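Side-chain contact in Lmo0651 protein (Listeria monocytogenes serovar 1/2a, PDB 6EP3), which is a GntR-family transcription factor that controls expression of the Agr system and mediates virulence, probably by binding DNA at specific regulatory sequences: residues Ala132-Ile137 with Gln155-Met160. Numbering follows the deposited sequence.
Sequences AHHRFI and QIFFQM. With EDO (1,2-ethanediol), chain L.
The imidazole of H134 lies flat on the phenyl ring of F157 in an offset stack, centroids 4.0 Å apart and planes only 5° from parallel. The two side chains reach from facing helices, 126-142 and 147-163, whose short segments run nearly antiparallel at 160°, and they overlap side by side, each pointing toward the other's helix. F157 CD1 sits over the centre of the imidazole, whereas H134 CG comes down nearer the rim of the phenyl. H134 CB meets the same phenyl as a CH-pi contact, 3.6 Å from the ring centroid and almost on its normal. CG of F157 stands anti to its carbonyl carbon (chi1 -78°), which carries the ring across to the backbone of the other helix, with CE2 3.2 Å from H134 O. I137 CG2 meets the far edge of the ring, in its plane, 3.7 Å from F157 CZ; I87 of helix 77-101 also touches F157. Beside the stack a 1,2-ethanediol, probably from the crystallisation liquor, spans two histidines: its O1 is hydrogen-bonded to H133 NE2 at 2.9 Å and its O2 to H134 NE2 at 3.1 Å. M160 CE and I137 CD1 pack on the diol carbons, and Y80 OH supplies a further hydrogen bond. The diol site lies in the helical FCD domain, which in many GntR-family relatives binds an effector. No hydrogen bond joins the two segments, so their direct contact is made by rings and apolar groups, while two histidine nitrogens bind one small hydroxylated molecule beside it.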
loop_
_atom_site.group_PDB
_atom_site.type_symbol
_atom_site.label_atom_id
_atom_site.label_comp_id
_atom_site.label_asym_id
_atom_site.label_seq_id
_atom_site.Cartn_x
_atom_site.Cartn_y
_atom_site.Cartn_z
ATOM N N ALA B 132 18.944 -2.447 -6.781
ATOM C CA ALA B 132 18.945 -1.825 -8.102
ATOM C C ALA B 132 17.858 -2.410 -8.997
ATOM O O ALA B 132 17.215 -1.683 -9.765
ATOM C CB ALA B 132 20.328 -1.988 -8.744
ATOM N N HIS B 133 17.654 -3.726 -8.925
ATOM C CA HIS B 133 16.529 -4.362 -9.600
ATOM C C HIS B 133 15.208 -3.752 -9.141
ATOM O O HIS B 133 14.330 -3.434 -9.962
ATOM C CB HIS B 133 16.586 -5.867 -9.320
ATOM C CG HIS B 133 15.422 -6.643 -9.848
ATOM N ND1 HIS B 133 14.997 -6.558 -11.156
ATOM C CD2 HIS B 133 14.603 -7.535 -9.242
ATOM C CE1 HIS B 133 13.963 -7.360 -11.332
ATOM N NE2 HIS B 133 13.702 -7.963 -10.185
ATOM N N HIS B 134 15.065 -3.554 -7.827
ATOM C CA HIS B 134 13.853 -2.937 -7.293
ATOM C C HIS B 134 13.694 -1.504 -7.789
ATOM O O HIS B 134 12.581 -1.069 -8.095
ATOM C CB HIS B 134 13.880 -2.980 -5.767
ATOM C CG HIS B 134 13.776 -4.362 -5.206
ATOM N ND1 HIS B 134 14.001 -4.642 -3.874
ATOM C CD2 HIS B 134 13.466 -5.541 -5.794
ATOM C CE1 HIS B 134 13.838 -5.937 -3.669
ATOM N NE2 HIS B 134 13.511 -6.506 -4.816
ATOM N N ARG B 135 14.797 -0.755 -7.882
ATOM C CA ARG B 135 14.712 0.631 -8.341
ATOM C C ARG B 135 14.377 0.715 -9.828
ATOM O O ARG B 135 13.670 1.634 -10.254
ATOM C CB ARG B 135 16.017 1.373 -8.048
ATOM C CG ARG B 135 16.365 1.485 -6.567
ATOM C CD ARG B 135 16.443 2.932 -6.115
ATOM N NE ARG B 135 17.709 3.560 -6.484
ATOM C CZ ARG B 135 17.842 4.849 -6.784
ATOM N NH1 ARG B 135 16.787 5.653 -6.760
ATOM N NH2 ARG B 135 19.031 5.337 -7.110
ATOM N N PHE B 136 14.859 -0.237 -10.627
ATOM C CA PHE B 136 14.434 -0.328 -12.022
ATOM C C PHE B 136 12.924 -0.562 -12.116
ATOM O O PHE B 136 12.214 0.095 -12.898
ATOM C CB PHE B 136 15.210 -1.449 -12.719
ATOM C CG PHE B 136 14.813 -1.672 -14.147
ATOM C CD1 PHE B 136 15.403 -0.942 -15.165
ATOM C CD2 PHE B 136 13.852 -2.614 -14.476
ATOM C CE1 PHE B 136 15.041 -1.145 -16.483
ATOM C CE2 PHE B 136 13.478 -2.819 -15.796
ATOM C CZ PHE B 136 14.073 -2.084 -16.799
ATOM N N ILE B 137 12.415 -1.503 -11.320
ATOM C CA ILE B 137 10.970 -1.738 -11.306
ATOM C C ILE B 137 10.223 -0.485 -10.848
ATOM O O ILE B 137 9.170 -0.130 -11.398
ATOM C CB ILE B 137 10.639 -2.959 -10.431
ATOM C CG1 ILE B 137 11.215 -4.228 -11.066
ATOM C CG2 ILE B 137 9.137 -3.085 -10.234
ATOM C CD1 ILE B 137 11.079 -5.468 -10.202
ATOM N N GLN B 155 7.075 -0.220 -0.089
ATOM C CA GLN B 155 6.769 -0.996 1.111
ATOM C C GLN B 155 6.842 -2.494 0.822
ATOM O O GLN B 155 7.356 -3.279 1.634
ATOM C CB GLN B 155 5.379 -0.623 1.632
ATOM C CG GLN B 155 5.398 0.462 2.689
ATOM C CD GLN B 155 6.101 0.039 3.958
ATOM O OE1 GLN B 155 6.783 0.842 4.595
ATOM N NE2 GLN B 155 5.944 -1.225 4.335
ATOM N N ILE B 156 6.328 -2.902 -0.340
ATOM C CA ILE B 156 6.420 -4.304 -0.749
ATOM C C ILE B 156 7.877 -4.742 -0.856
ATOM O O ILE B 156 8.248 -5.840 -0.418
ATOM C CB ILE B 156 5.683 -4.526 -2.079
ATOM C CG1 ILE B 156 4.170 -4.447 -1.882
ATOM C CG2 ILE B 156 6.090 -5.859 -2.691
ATOM C CD1 ILE B 156 3.411 -4.653 -3.165
ATOM N N PHE B 157 8.718 -3.907 -1.473
ATOM C CA PHE B 157 10.129 -4.242 -1.627
ATOM C C PHE B 157 10.806 -4.356 -0.271
ATOM O O PHE B 157 11.645 -5.239 -0.054
ATOM C CB PHE B 157 10.834 -3.179 -2.476
ATOM C CG PHE B 157 10.578 -3.301 -3.950
ATOM C CD1 PHE B 157 10.402 -4.539 -4.537
ATOM C CD2 PHE B 157 10.536 -2.173 -4.754
ATOM C CE1 PHE B 157 10.173 -4.660 -5.898
ATOM C CE2 PHE B 157 10.311 -2.284 -6.116
ATOM C CZ PHE B 157 10.130 -3.529 -6.688
ATOM N N PHE B 158 10.453 -3.463 0.653
ATOM C CA PHE B 158 10.981 -3.546 2.010
ATOM C C PHE B 158 10.638 -4.888 2.637
ATOM O O PHE B 158 11.505 -5.570 3.207
ATOM C CB PHE B 158 10.424 -2.400 2.856
ATOM C CG PHE B 158 10.870 -2.435 4.287
ATOM C CD1 PHE B 158 10.119 -3.086 5.250
ATOM C CD2 PHE B 158 12.047 -1.810 4.670
ATOM C CE1 PHE B 158 10.534 -3.117 6.566
ATOM C CE2 PHE B 158 12.467 -1.836 5.986
ATOM C CZ PHE B 158 11.711 -2.492 6.933
ATOM N N GLN B 159 9.368 -5.274 2.544
ATOM C CA GLN B 159 8.938 -6.531 3.142
ATOM C C GLN B 159 9.650 -7.718 2.504
ATOM O O GLN B 159 10.075 -8.645 3.202
ATOM C CB GLN B 159 7.419 -6.673 3.023
ATOM C CG GLN B 159 6.636 -5.714 3.917
ATOM C CD GLN B 159 5.721 -6.432 4.893
ATOM O OE1 GLN B 159 5.904 -7.615 5.178
ATOM N NE2 GLN B 159 4.728 -5.715 5.411
ATOM N N MET B 160 9.818 -7.698 1.182
ATOM C CA MET B 160 10.522 -8.793 0.519
ATOM C C MET B 160 11.971 -8.876 0.986
ATOM O O MET B 160 12.434 -9.941 1.420
ATOM C CB MET B 160 10.446 -8.640 -0.999
ATOM C CG MET B 160 9.210 -9.276 -1.591
ATOM S SD MET B 160 9.221 -9.284 -3.385
ATOM C CE MET B 160 9.451 -7.554 -3.683
HETATM C C1 EDO L . 11.115 -8.727 -8.235
HETATM O O1 EDO L . 11.969 -9.753 -8.751
HETATM C C2 EDO L . 10.861 -8.996 -6.757
HETATM O O2 EDO L . 12.116 -9.030 -6.067
#